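Long-range contacts in TlmII (Streptoalloteichus hindustanus, PDB 4HVM), which is a condensation-domain protein of tallysomycin biosynthesis, probably acting on phosphopantetheine-linked intermediates of a nonribosomal peptide synthetase line: residues Ala33-Ala38 with Val139-Leu144; Arg67-Asp72 with Asp119-Leu124; Thr217-Val222 with Asp427-Leu432; Phe389-Leu394 with Val421-Glu426. All blocks are in the same frame, centred on the assembly; numbering follows the deposited sequence.

Contacts 1 and 2 lie in the N-terminal lobe, which carries the condensation family signature, and contacts 3 and 4 belong to the second lobe. The centres of contacts 1 and 2 are about 10 Å apart. They share a sheet: Val139 N and His141 N probably bond to Arg123 O and Leu121 O. Contacts 3 and 4 are about 9 Å apart, centre to centre, and Val429 N probably bonds to Gly422 O. Contacts 1 and 4, about 18 Å apart between centres, meet where Leu394 packs on Ala38. The widest separation, about 32 Å between centres, is that of contacts 2 and 3. A sulfate ion sits beside Ala37 in contact 1.

Contact 1 of 4, residues Ala33-Ala38 with Val139-Leu144; sequences AAAFAA and VAHQML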
loop_
_atom_site.group_PDB
_atom_site.type_symbol
_atom_site.label_atom_id
_atom_site.label_comp_id
_atom_site.label_asym_id
_atom_site.label_seq_id
_atom_site.Cartn_x
_atom_site.Cartn_y
_atom_site.Cartn_z
ATOM N N ALA A 33 12.309 -5.132 -8.148
ATOM C CA ALA A 33 11.027 -5.797 -7.960
ATOM C C ALA A 33 10.353 -5.355 -6.661
ATOM O O ALA A 33 9.153 -5.562 -6.472
ATOM C CB ALA A 33 11.206 -7.305 -7.980
ATOM N N ALA A 34 11.128 -4.746 -5.769
ATOM C CA ALA A 34 10.600 -4.297 -4.484
ATOM C C ALA A 34 9.667 -3.107 -4.653
ATOM O O ALA A 34 8.878 -2.794 -3.760
ATOM C CB ALA A 34 11.732 -3.944 -3.537
ATOM N N ALA A 35 9.766 -2.441 -5.798
ATOM C CA ALA A 35 8.944 -1.268 -6.068
ATOM C C ALA A 35 7.632 -1.637 -6.742
ATOM O O ALA A 35 6.807 -0.766 -7.020
ATOM C CB ALA A 35 9.709 -0.286 -6.936
ATOM N N PHE A 36 7.436 -2.924 -7.004
ATOM C CA PHE A 36 6.290 -3.365 -7.792
ATOM C C PHE A 36 5.220 -4.080 -6.979
ATOM O O PHE A 36 5.516 -4.790 -6.018
ATOM C CB PHE A 36 6.739 -4.244 -8.965
ATOM C CG PHE A 36 7.227 -3.462 -10.145
ATOM C CD1 PHE A 36 8.518 -2.965 -10.169
ATOM C CD2 PHE A 36 6.394 -3.210 -11.224
ATOM C CE1 PHE A 36 8.975 -2.235 -11.245
ATOM C CE2 PHE A 36 6.843 -2.477 -12.307
ATOM C CZ PHE A 36 8.138 -1.990 -12.316
ATOM N N ALA A 37 3.972 -3.881 -7.387
ATOM C CA ALA A 37 2.832 -4.529 -6.759
ATOM C C ALA A 37 1.867 -4.967 -7.847
ATOM O O ALA A 37 1.844 -4.385 -8.932
ATOM C CB ALA A 37 2.144 -3.577 -5.798
ATOM N N ALA A 38 1.062 -5.984 -7.558
ATOM C CA ALA A 38 0.107 -6.485 -8.540
ATOM C C ALA A 38 -1.308 -6.586 -7.980
ATOM O O ALA A 38 -1.521 -7.131 -6.900
ATOM C CB ALA A 38 0.561 -7.835 -9.071
ATOM N N VAL A 139 0.501 -4.563 -13.088
ATOM C CA VAL A 139 1.759 -4.695 -12.364
ATOM C C VAL A 139 2.509 -3.376 -12.474
ATOM O O VAL A 139 3.011 -3.033 -13.543
ATOM C CB VAL A 139 2.617 -5.825 -12.941
ATOM C CG1 VAL A 139 3.924 -5.938 -12.177
ATOM C CG2 VAL A 139 1.853 -7.138 -12.901
ATOM N N ALA A 140 2.589 -2.635 -11.375
ATOM C CA ALA A 140 3.065 -1.259 -11.458
ATOM C C ALA A 140 4.108 -0.860 -10.423
ATOM O O ALA A 140 4.095 -1.327 -9.285
ATOM C CB ALA A 140 1.886 -0.299 -11.404
ATOM N N HIS A 141 5.005 0.025 -10.843
ATOM C CA HIS A 141 5.986 0.637 -9.960
ATOM C C HIS A 141 5.252 1.567 -8.999
ATOM O O HIS A 141 4.361 2.313 -9.410
ATOM C CB HIS A 141 6.990 1.426 -10.799
ATOM C CG HIS A 141 8.258 1.764 -10.082
ATOM N ND1 HIS A 141 8.321 2.717 -9.089
ATOM C CD2 HIS A 141 9.517 1.288 -10.230
ATOM C CE1 HIS A 141 9.563 2.809 -8.651
ATOM N NE2 HIS A 141 10.309 1.952 -9.325
ATOM N N GLN A 142 5.625 1.525 -7.724
ATOM C CA GLN A 142 4.908 2.274 -6.692
ATOM C C GLN A 142 5.102 3.787 -6.792
ATOM O O GLN A 142 4.381 4.551 -6.154
ATOM C CB GLN A 142 5.309 1.793 -5.295
ATOM C CG GLN A 142 6.749 2.108 -4.926
ATOM C CD GLN A 142 7.001 2.017 -3.436
ATOM O OE1 GLN A 142 7.251 0.936 -2.901
ATOM N NE2 GLN A 142 6.937 3.156 -2.755
HETATM N N MSE A 143 6.079 4.213 -7.587
HETATM C CA MSE A 143 6.331 5.637 -7.789
HETATM C C MSE A 143 5.450 6.206 -8.897
HETATM O O MSE A 143 5.538 7.388 -9.233
HETATM C CB MSE A 143 7.805 5.883 -8.111
HETATM C CG MSE A 143 8.730 5.737 -6.918
HETATM SE SE MSE A 143 10.594 6.050 -7.373
HETATM C CE MSE A 143 10.392 7.757 -8.284
ATOM N N LEU A 144 4.609 5.351 -9.467
ATOM C CA LEU A 144 3.649 5.771 -10.478
ATOM C C LEU A 144 2.230 5.580 -9.970
ATOM O O LEU A 144 1.394 6.469 -10.096
ATOM C CB LEU A 144 3.843 4.982 -11.775
ATOM C CG LEU A 144 5.116 5.263 -12.577
ATOM C CD1 LEU A 144 5.025 4.629 -13.952
ATOM C CD2 LEU A 144 5.362 6.758 -12.691
#
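The Phe36 side chain runs under the backbone of the neighbouring strand. CG is anti to the carbonyl carbon (chi1 -81°), and CB faces Ala140 O at 3.9 Å. Along one side of the ring, CD2 reaches Ala140 C at 3.4 Å and also touches Val139 CG1. CE2 follows, with His141 N 3.4 Å away and over the ring face. At the tip, CZ meets His141 CB at 3.9 Å. On the other side, Phe36 CE1 approaches His141 CD2 at 3.7 Å. The His141 imidazole turns its edge to the face of the Phe36 ring in an offset edge-to-face pair, with the planes at 77°. Ala35 CB lies over one imidazole face in a CH-pi contact, 3.3 Å from His141 NE2.

The backbones form an antiparallel pair of strands in the five-stranded sheet of the N-terminal lobe. Ala37 and Ala140 are a hydrogen-bonded pair, joined in both directions. Beyond the strand end, Gln142 N donates to Ala35 O at 2.7 Å. His141 and Gln142 stand where condensation domains usually carry the two histidines of the HHxxxDG motif; the first histidine is kept, and glutamine takes the place of the second. Helix 18-27 lies against this end through Leu27 and Trp26.

The His141 ring is fixed from several sides. Its ND1 accepts Met143 N at 3.1 Å, in the ring plane. If the ring is neutral, its proton is therefore probably on NE2, and the apolar cover of Ala35 and Phe36 would favour that neutral form.

Contact 2 of 4, residues Arg67-Asp72 with Asp119-Leu124; sequences RVNFVD and DPLVRL
Leu121 lays its CD1 methyl against the rim of the Phe70 ring. CD1 is 3.8 Å from Phe70 CD2 and lies near the ring plane, so the contact is at the edge. The same methyl reaches Val68 O at 3.6 Å. In Leu121, CG is anti to the carbonyl carbon (chi1 -58°), and the side chain points across to strand 68-72. Met143 and Leu144 also touch Phe70. The contact joins two sheets of the N-terminal lobe of the condensation fold. Strand 68-72 is an outer strand of a small antiparallel sheet, and Leu121 leads into strand 122-128 of the five-stranded sheet. No direct backbone hydrogen bond joins the two segments. A water bridges them instead, 2.6 Å from Leu121 N, whose proton it accepts, and 3.1 Å from Val68 O. The second polar link is Asn69. Its ND2 donates to Asp119 O at 2.6 Å, with a bent angle of 141° at the hydrogen. The donor sits above the carbonyl plane of Asp119, while the oxygen is close to the Asn69 amide plane. Arg81 NH1 bonds to Asn69 OD1, and Asp115 N to Asp119 OD2.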
loop_
_atom_site.group_PDB
_atom_site.type_symbol
_atom_site.label_atom_id
_atom_site.label_comp_id
_atom_site.label_asym_id
_atom_site.label_seq_id
_atom_site.Cartn_x
_atom_site.Cartn_y
_atom_site.Cartn_z
ATOM N N ARG A 67 2.997 5.957 -18.831
ATOM C CA ARG A 67 4.078 5.806 -19.797
ATOM C C ARG A 67 5.315 6.587 -19.366
ATOM O O ARG A 67 6.068 7.079 -20.206
ATOM C CB ARG A 67 3.615 6.279 -21.177
ATOM C CG ARG A 67 2.529 5.413 -21.794
ATOM C CD ARG A 67 2.034 5.975 -23.118
ATOM N NE ARG A 67 1.077 7.064 -22.937
ATOM C CZ ARG A 67 1.305 8.329 -23.276
ATOM N NH1 ARG A 67 2.461 8.677 -23.824
ATOM N NH2 ARG A 67 0.372 9.248 -23.074
ATOM N N VAL A 68 5.527 6.693 -18.060
ATOM C CA VAL A 68 6.616 7.510 -17.538
ATOM C C VAL A 68 7.818 6.695 -17.067
ATOM O O VAL A 68 7.674 5.705 -16.349
ATOM C CB VAL A 68 6.118 8.430 -16.397
ATOM C CG1 VAL A 68 7.262 8.844 -15.483
ATOM C CG2 VAL A 68 5.412 9.648 -16.979
ATOM N N ASN A 69 9.003 7.110 -17.503
ATOM C CA ASN A 69 10.252 6.566 -16.992
ATOM C C ASN A 69 10.979 7.632 -16.185
ATOM O O ASN A 69 10.665 8.816 -16.292
ATOM C CB ASN A 69 11.132 6.064 -18.134
ATOM C CG ASN A 69 10.561 4.833 -18.809
ATOM O OD1 ASN A 69 9.843 4.930 -19.806
ATOM N ND2 ASN A 69 10.874 3.664 -18.264
ATOM N N PHE A 70 11.947 7.217 -15.375
ATOM C CA PHE A 70 12.650 8.148 -14.499
ATOM C C PHE A 70 14.094 8.368 -14.922
ATOM O O PHE A 70 14.759 7.454 -15.409
ATOM C CB PHE A 70 12.585 7.669 -13.049
ATOM C CG PHE A 70 11.198 7.668 -12.482
ATOM C CD1 PHE A 70 10.648 8.830 -11.966
ATOM C CD2 PHE A 70 10.438 6.512 -12.474
ATOM C CE1 PHE A 70 9.368 8.836 -11.449
ATOM C CE2 PHE A 70 9.159 6.511 -11.956
ATOM C CZ PHE A 70 8.624 7.674 -11.442
ATOM N N VAL A 71 14.571 9.593 -14.733
ATOM C CA VAL A 71 15.942 9.937 -15.069
ATOM C C VAL A 71 16.658 10.487 -13.844
ATOM O O VAL A 71 16.387 11.606 -13.403
ATOM C CB VAL A 71 16.003 10.984 -16.196
ATOM C CG1 VAL A 71 17.446 11.364 -16.478
ATOM C CG2 VAL A 71 15.326 10.455 -17.453
ATOM N N ASP A 72 17.566 9.690 -13.289
ATOM C CA ASP A 72 18.346 10.117 -12.136
ATOM C C ASP A 72 19.624 10.804 -12.598
ATOM O O ASP A 72 20.668 10.168 -12.742
ATOM C CB ASP A 72 18.672 8.931 -11.223
ATOM C CG ASP A 72 19.344 9.360 -9.931
ATOM O OD1 ASP A 72 19.190 10.537 -9.542
ATOM O OD2 ASP A 72 20.023 8.520 -9.302
ATOM N N ASP A 119 12.303 0.728 -19.421
ATOM C CA ASP A 119 11.186 -0.202 -19.570
ATOM C C ASP A 119 9.861 0.363 -19.065
ATOM O O ASP A 119 9.844 1.248 -18.206
ATOM C CB ASP A 119 11.498 -1.511 -18.845
ATOM C CG ASP A 119 12.898 -2.013 -19.123
ATOM O OD1 ASP A 119 13.410 -1.777 -20.239
ATOM O OD2 ASP A 119 13.487 -2.645 -18.223
ATOM N N PRO A 120 8.741 -0.145 -19.606
ATOM C CA PRO A 120 7.418 0.226 -19.093
ATOM C C PRO A 120 7.254 -0.160 -17.624
ATOM O O PRO A 120 7.501 -1.310 -17.260
ATOM C CB PRO A 120 6.456 -0.587 -19.973
ATOM C CG PRO A 120 7.299 -1.653 -20.607
ATOM C CD PRO A 120 8.643 -1.030 -20.780
ATOM N N LEU A 121 6.838 0.795 -16.797
ATOM C CA LEU A 121 6.725 0.581 -15.358
ATOM C C LEU A 121 5.292 0.272 -14.925
ATOM O O LEU A 121 5.031 0.013 -13.750
ATOM C CB LEU A 121 7.264 1.793 -14.594
ATOM C CG LEU A 121 8.715 2.166 -14.883
ATOM C CD1 LEU A 121 9.135 3.371 -14.059
ATOM C CD2 LEU A 121 9.624 0.986 -14.600
ATOM N N VAL A 122 4.368 0.314 -15.879
ATOM C CA VAL A 122 2.986 -0.077 -15.634
ATOM C C VAL A 122 2.540 -1.055 -16.709
ATOM O O VAL A 122 2.300 -0.667 -17.851
ATOM C CB VAL A 122 2.041 1.133 -15.626
ATOM C CG1 VAL A 122 0.596 0.677 -15.506
ATOM C CG2 VAL A 122 2.403 2.078 -14.488
ATOM N N ARG A 123 2.443 -2.328 -16.340
ATOM C CA ARG A 123 2.059 -3.374 -17.281
ATOM C C ARG A 123 0.626 -3.841 -17.039
ATOM O O ARG A 123 0.259 -4.185 -15.919
ATOM C CB ARG A 123 3.024 -4.558 -17.179
ATOM C CG ARG A 123 4.444 -4.223 -17.602
ATOM C CD ARG A 123 5.440 -5.279 -17.152
ATOM N NE ARG A 123 6.564 -4.667 -16.450
ATOM C CZ ARG A 123 7.026 -5.078 -15.275
ATOM N NH1 ARG A 123 6.470 -6.116 -14.665
ATOM N NH2 ARG A 123 8.051 -4.453 -14.712
ATOM N N LEU A 124 -0.183 -3.844 -18.093
ATOM C CA LEU A 124 -1.546 -4.346 -18.000
ATOM C C LEU A 124 -1.590 -5.765 -18.543
ATOM O O LEU A 124 -1.146 -6.017 -19.661
ATOM C CB LEU A 124 -2.521 -3.447 -18.762
ATOM C CG LEU A 124 -2.679 -2.026 -18.234
ATOM C CD1 LEU A 124 -3.749 -1.274 -19.008
ATOM C CD2 LEU A 124 -3.002 -2.049 -16.747
HETATM O O HOH W 1 6.211 3.248 -17.452
#

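Contact 3 of 4, residues Thr217-Val222 with Asp427-Leu432; sequences TSRLRV and DMVIVL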
loop_
_atom_site.group_PDB
_atom_site.type_symbol
_atom_site.label_atom_id
_atom_site.label_comp_id
_atom_site.label_asym_id
_atom_site.label_seq_id
_atom_site.Cartn_x
_atom_site.Cartn_y
_atom_site.Cartn_z
ATOM N N THR A 217 4.775 -16.287 7.019
ATOM C CA THR A 217 3.439 -15.763 6.750
ATOM C C THR A 217 2.316 -16.587 7.382
ATOM O O THR A 217 2.293 -17.813 7.281
ATOM C CB THR A 217 3.201 -15.653 5.233
ATOM O OG1 THR A 217 4.108 -14.691 4.681
ATOM C CG2 THR A 217 1.774 -15.229 4.928
ATOM N N SER A 218 1.386 -15.894 8.032
ATOM C CA SER A 218 0.203 -16.519 8.602
ATOM C C SER A 218 -1.034 -15.764 8.136
ATOM O O SER A 218 -0.980 -14.552 7.929
ATOM C CB SER A 218 0.276 -16.504 10.127
ATOM O OG SER A 218 1.500 -17.047 10.585
ATOM N N ARG A 219 -2.146 -16.474 7.972
ATOM C CA ARG A 219 -3.374 -15.854 7.479
ATOM C C ARG A 219 -4.588 -16.160 8.350
ATOM O O ARG A 219 -4.743 -17.273 8.855
ATOM C CB ARG A 219 -3.648 -16.281 6.035
ATOM C CG ARG A 219 -2.613 -15.784 5.048
ATOM C CD ARG A 219 -2.914 -16.248 3.634
ATOM N NE ARG A 219 -1.844 -15.882 2.711
ATOM C CZ ARG A 219 -0.743 -16.602 2.526
ATOM N NH1 ARG A 219 -0.567 -17.730 3.202
ATOM N NH2 ARG A 219 0.184 -16.194 1.670
ATOM N N LEU A 220 -5.436 -15.153 8.523
ATOM C CA LEU A 220 -6.693 -15.299 9.240
ATOM C C LEU A 220 -7.840 -14.788 8.380
ATOM O O LEU A 220 -7.930 -13.592 8.100
ATOM C CB LEU A 220 -6.651 -14.517 10.554
ATOM C CG LEU A 220 -7.971 -14.445 11.332
ATOM C CD1 LEU A 220 -8.380 -15.823 11.833
ATOM C CD2 LEU A 220 -7.863 -13.458 12.478
ATOM N N ARG A 221 -8.715 -15.692 7.955
ATOM C CA ARG A 221 -9.851 -15.306 7.130
ATOM C C ARG A 221 -10.990 -14.808 8.003
ATOM O O ARG A 221 -11.495 -15.542 8.850
ATOM C CB ARG A 221 -10.333 -16.479 6.278
ATOM C CG ARG A 221 -11.272 -16.072 5.152
ATOM C CD ARG A 221 -11.899 -17.285 4.496
ATOM N NE ARG A 221 -12.830 -17.953 5.397
ATOM C CZ ARG A 221 -13.062 -19.261 5.402
ATOM N NH1 ARG A 221 -12.425 -20.059 4.555
ATOM N NH2 ARG A 221 -13.931 -19.770 6.264
ATOM N N VAL A 222 -11.389 -13.560 7.789
ATOM C CA VAL A 222 -12.468 -12.951 8.555
ATOM C C VAL A 222 -13.702 -12.797 7.680
ATOM O O VAL A 222 -13.612 -12.281 6.566
ATOM C CB VAL A 222 -12.053 -11.570 9.100
ATOM C CG1 VAL A 222 -13.253 -10.821 9.641
ATOM C CG2 VAL A 222 -10.984 -11.722 10.170
ATOM N N ASP A 427 -15.203 -12.210 1.867
ATOM C CA ASP A 427 -14.472 -12.218 3.129
ATOM C C ASP A 427 -13.229 -11.336 3.058
ATOM O O ASP A 427 -12.780 -10.969 1.974
ATOM C CB ASP A 427 -14.060 -13.645 3.498
ATOM C CG ASP A 427 -15.249 -14.568 3.669
ATOM O OD1 ASP A 427 -16.313 -14.090 4.118
ATOM O OD2 ASP A 427 -15.119 -15.772 3.354
HETATM N N MSE A 428 -12.684 -10.996 4.221
HETATM C CA MSE A 428 -11.422 -10.278 4.303
HETATM C C MSE A 428 -10.373 -11.211 4.890
HETATM O O MSE A 428 -10.650 -11.946 5.840
HETATM C CB MSE A 428 -11.567 -9.038 5.186
HETATM C CG MSE A 428 -12.515 -7.993 4.630
HETATM SE SE MSE A 428 -11.815 -7.196 2.993
HETATM C CE MSE A 428 -10.825 -5.689 3.738
ATOM N N VAL A 429 -9.175 -11.196 4.319
ATOM C CA VAL A 429 -8.096 -12.037 4.817
ATOM C C VAL A 429 -6.959 -11.192 5.372
ATOM O O VAL A 429 -6.399 -10.351 4.670
ATOM C CB VAL A 429 -7.557 -12.975 3.725
ATOM C CG1 VAL A 429 -6.358 -13.763 4.236
ATOM C CG2 VAL A 429 -8.647 -13.913 3.261
ATOM N N ILE A 430 -6.632 -11.416 6.639
ATOM C CA ILE A 430 -5.518 -10.728 7.278
ATOM C C ILE A 430 -4.210 -11.484 7.048
ATOM O O ILE A 430 -4.035 -12.602 7.530
ATOM C CB ILE A 430 -5.758 -10.571 8.789
ATOM C CG1 ILE A 430 -7.024 -9.751 9.040
ATOM C CG2 ILE A 430 -4.564 -9.915 9.446
ATOM C CD1 ILE A 430 -7.366 -9.586 10.509
ATOM N N VAL A 431 -3.294 -10.876 6.301
ATOM C CA VAL A 431 -2.012 -11.510 6.018
ATOM C C VAL A 431 -0.922 -10.969 6.940
ATOM O O VAL A 431 -0.621 -9.776 6.929
ATOM C CB VAL A 431 -1.588 -11.314 4.554
ATOM C CG1 VAL A 431 -0.303 -12.067 4.279
ATOM C CG2 VAL A 431 -2.687 -11.780 3.615
ATOM N N LEU A 432 -0.332 -11.856 7.736
ATOM C CA LEU A 432 0.651 -11.455 8.741
ATOM C C LEU A 432 2.052 -11.914 8.374
ATOM O O LEU A 432 2.275 -13.091 8.100
ATOM C CB LEU A 432 0.276 -12.021 10.112
ATOM C CG LEU A 432 1.302 -11.848 11.230
ATOM C CD1 LEU A 432 1.427 -10.387 11.627
ATOM C CD2 LEU A 432 0.935 -12.706 12.433
#
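This is an antiparallel strand pair at the edge of the six-stranded mixed sheet in the second lobe of the condensation fold. Strand 216-223 is outermost in that sheet. Strand 427-434 lies between it and strand 417-424, to which Val429 and Val431 bond through their backbones.

Six backbone hydrogen bonds join the two segments, two at each of three pairs. Ser218 pairs with Leu432, Leu220 with Ile430 and Val222 with Met428. The bond from Val222 N to Met428 O is 2.6 Å long and runs nearly along the C=O axis. Ile430 N reaches Leu220 O at 2.9 Å from above the carbonyl plane. Arg219 and Arg221 form the non-hydrogen-bonded pairs with Val431 and Val429.

One face of the pair is mainly apolar and faces helix 445-459. Here Ile430 CD1 is the meeting point. It lies 4.2 Å from Val222 CG2 and 4.4 Å from Leu220 CD2. Leu447 and Met454 of the helix cover Leu220. Met428 starts on this face, but its selenium end bends away toward strand 417-424.

The other face carries the exposed arginines. Arg221 has CG anti to the backbone N (chi1 -165°), and this CG lies 3.9 Å from Val429 CG2. Thr217 CG2 touches Val431 CG1 at 3.8 Å and also lies over one face of the Arg219 guanidinium. At the strand end, Arg221 NE is 3.8 Å from Asp427 OD2. It is a long salt bridge of charges alone, since the oxygen lies well out of the guanidinium plane.

Contact 4 of 4, residues Phe389-Leu394 with Val421-Glu426; sequences FREADL and VGELGE
A short helix, 391-394, sits on the end of strand 417-424, the first strand of a beta-hairpin in the second lobe. The chain reaches the helix from strand 385-388, which joins the N-terminal lobe sheet beside strand 36-44. Such a crossover between lobes is known from condensation domains.

The close part is at Ala392. The CA atoms of Ala392 and Gly422 are 4.2 Å apart, an approach helped by the lack of a side chain on Gly422. Ala392 N, in the first turn of the helix, donates to Glu423 O at 3.0 Å, in the carbonyl plane. Val429 of the next strand also packs on Ala392. Arg390 is the N-cap residue, and its O accepts from both Asp393 N and Leu394 N.

Glu391 gives the second link. CG is anti to the backbone N (chi1 -173°), and the extended chain crosses Glu423 obliquely. OE2 is held by Tyr151 OH, so both carboxylate oxygens have partners. The Glu423 carboxylate leads away. Its OE1 is 5.2 Å from Glu391 OE1, and the two planes are nearly perpendicular (85°). The like charges may raise the proton affinity of either group.

The looser side is at Leu424. Its CD1 lies 4.1 Å from Ala392 CB and 4.0 Å from Arg390 CD, at van der Waals range. The chain then turns through the exposed residues Gly425 and Glu426. Back at the helix, Glu423 N donates almost straight (173°) to Glu391 OE1 at 2.9 Å, on the anti lone pair of that oxygen.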
loop_
_atom_site.group_PDB
_atom_site.type_symbol
_atom_site.label_atom_id
_atom_site.label_comp_id
_atom_site.label_asym_id
_atom_site.label_seq_id
_atom_site.Cartn_x
_atom_site.Cartn_y
_atom_site.Cartn_z
ATOM N N PHE A 389 -9.869 -9.690 -7.850
ATOM C CA PHE A 389 -9.284 -10.998 -8.121
ATOM C C PHE A 389 -8.180 -11.371 -7.138
ATOM O O PHE A 389 -7.072 -10.839 -7.210
ATOM C CB PHE A 389 -8.761 -11.078 -9.558
ATOM C CG PHE A 389 -8.057 -12.366 -9.867
ATOM C CD1 PHE A 389 -8.759 -13.560 -9.901
ATOM C CD2 PHE A 389 -6.695 -12.389 -10.110
ATOM C CE1 PHE A 389 -8.116 -14.753 -10.174
ATOM C CE2 PHE A 389 -6.048 -13.578 -10.386
ATOM C CZ PHE A 389 -6.758 -14.761 -10.418
ATOM N N ARG A 390 -8.502 -12.287 -6.226
ATOM C CA ARG A 390 -7.532 -12.866 -5.295
ATOM C C ARG A 390 -6.638 -11.822 -4.635
ATOM O O ARG A 390 -5.428 -12.014 -4.531
ATOM C CB ARG A 390 -6.666 -13.914 -6.006
ATOM C CG ARG A 390 -7.431 -15.118 -6.543
ATOM C CD ARG A 390 -7.744 -16.129 -5.448
ATOM N NE ARG A 390 -8.420 -17.310 -5.979
ATOM C CZ ARG A 390 -7.793 -18.384 -6.451
ATOM N NH1 ARG A 390 -6.468 -18.433 -6.460
ATOM N NH2 ARG A 390 -8.493 -19.411 -6.916
ATOM N N GLU A 391 -7.235 -10.717 -4.201
ATOM C CA GLU A 391 -6.476 -9.622 -3.604
ATOM C C GLU A 391 -5.623 -10.086 -2.425
ATOM O O GLU A 391 -4.504 -9.614 -2.235
ATOM C CB GLU A 391 -7.411 -8.491 -3.171
ATOM C CG GLU A 391 -6.688 -7.239 -2.699
ATOM C CD GLU A 391 -7.643 -6.124 -2.314
ATOM O OE1 GLU A 391 -8.534 -6.361 -1.470
ATOM O OE2 GLU A 391 -7.504 -5.010 -2.862
ATOM N N ALA A 392 -6.154 -11.028 -1.650
ATOM C CA ALA A 392 -5.451 -11.574 -0.494
ATOM C C ALA A 392 -4.159 -12.292 -0.875
ATOM O O ALA A 392 -3.197 -12.305 -0.107
ATOM C CB ALA A 392 -6.358 -12.508 0.276
ATOM N N ASP A 393 -4.146 -12.889 -2.061
ATOM C CA ASP A 393 -2.990 -13.654 -2.519
ATOM C C ASP A 393 -2.003 -12.791 -3.305
ATOM O O ASP A 393 -0.823 -13.121 -3.408
ATOM C CB ASP A 393 -3.432 -14.858 -3.359
ATOM C CG ASP A 393 -4.168 -15.903 -2.539
ATOM O OD1 ASP A 393 -3.896 -16.008 -1.320
ATOM O OD2 ASP A 393 -5.010 -16.624 -3.116
ATOM N N LEU A 394 -2.487 -11.681 -3.854
ATOM C CA LEU A 394 -1.635 -10.788 -4.626
ATOM C C LEU A 394 -0.902 -9.802 -3.727
ATOM O O LEU A 394 0.120 -9.243 -4.116
ATOM C CB LEU A 394 -2.443 -10.047 -5.690
ATOM C CG LEU A 394 -2.845 -10.882 -6.900
ATOM C CD1 LEU A 394 -3.752 -10.091 -7.828
ATOM C CD2 LEU A 394 -1.606 -11.358 -7.639
ATOM N N VAL A 421 -4.382 -6.387 4.918
ATOM C CA VAL A 421 -5.716 -6.965 4.753
ATOM C C VAL A 421 -6.169 -6.929 3.297
ATOM O O VAL A 421 -6.105 -5.887 2.649
ATOM C CB VAL A 421 -6.759 -6.238 5.624
ATOM C CG1 VAL A 421 -8.071 -7.010 5.638
ATOM C CG2 VAL A 421 -6.242 -6.069 7.039
ATOM N N GLY A 422 -6.631 -8.068 2.789
ATOM C CA GLY A 422 -7.066 -8.164 1.407
ATOM C C GLY A 422 -8.347 -8.958 1.242
ATOM O O GLY A 422 -8.622 -9.878 2.015
ATOM N N GLU A 423 -9.133 -8.600 0.230
ATOM C CA GLU A 423 -10.391 -9.285 -0.048
ATOM C C GLU A 423 -10.177 -10.709 -0.541
ATOM O O GLU A 423 -9.147 -11.028 -1.134
ATOM C CB GLU A 423 -11.210 -8.521 -1.092
ATOM C CG GLU A 423 -12.002 -7.337 -0.563
ATOM C CD GLU A 423 -13.124 -6.929 -1.502
ATOM O OE1 GLU A 423 -13.685 -5.826 -1.316
ATOM O OE2 GLU A 423 -13.448 -7.714 -2.423
ATOM N N LEU A 424 -11.169 -11.558 -0.296
ATOM C CA LEU A 424 -11.195 -12.910 -0.842
ATOM C C LEU A 424 -12.631 -13.411 -0.816
ATOM O O LEU A 424 -13.115 -13.871 0.218
ATOM C CB LEU A 424 -10.308 -13.846 -0.029
ATOM C CG LEU A 424 -9.996 -15.183 -0.698
ATOM C CD1 LEU A 424 -8.934 -15.013 -1.776
ATOM C CD2 LEU A 424 -9.568 -16.192 0.341
ATOM N N GLY A 425 -13.312 -13.322 -1.953
ATOM C CA GLY A 425 -14.741 -13.574 -1.989
ATOM C C GLY A 425 -15.456 -12.467 -1.238
ATOM O O GLY A 425 -15.124 -11.293 -1.395
ATOM N N GLU A 426 -16.431 -12.834 -0.416
ATOM C CA GLU A 426 -17.115 -11.857 0.418
ATOM C C GLU A 426 -16.473 -11.818 1.796
ATOM O O GLU A 426 -17.114 -11.449 2.777
ATOM C CB GLU A 426 -18.603 -12.188 0.545
ATOM C CG GLU A 426 -19.392 -12.065 -0.749
ATOM C CD GLU A 426 -19.409 -13.352 -1.553
ATOM O OE1 GLU A 426 -20.225 -14.245 -1.234
ATOM O OE2 GLU A 426 -18.611 -13.469 -2.506
#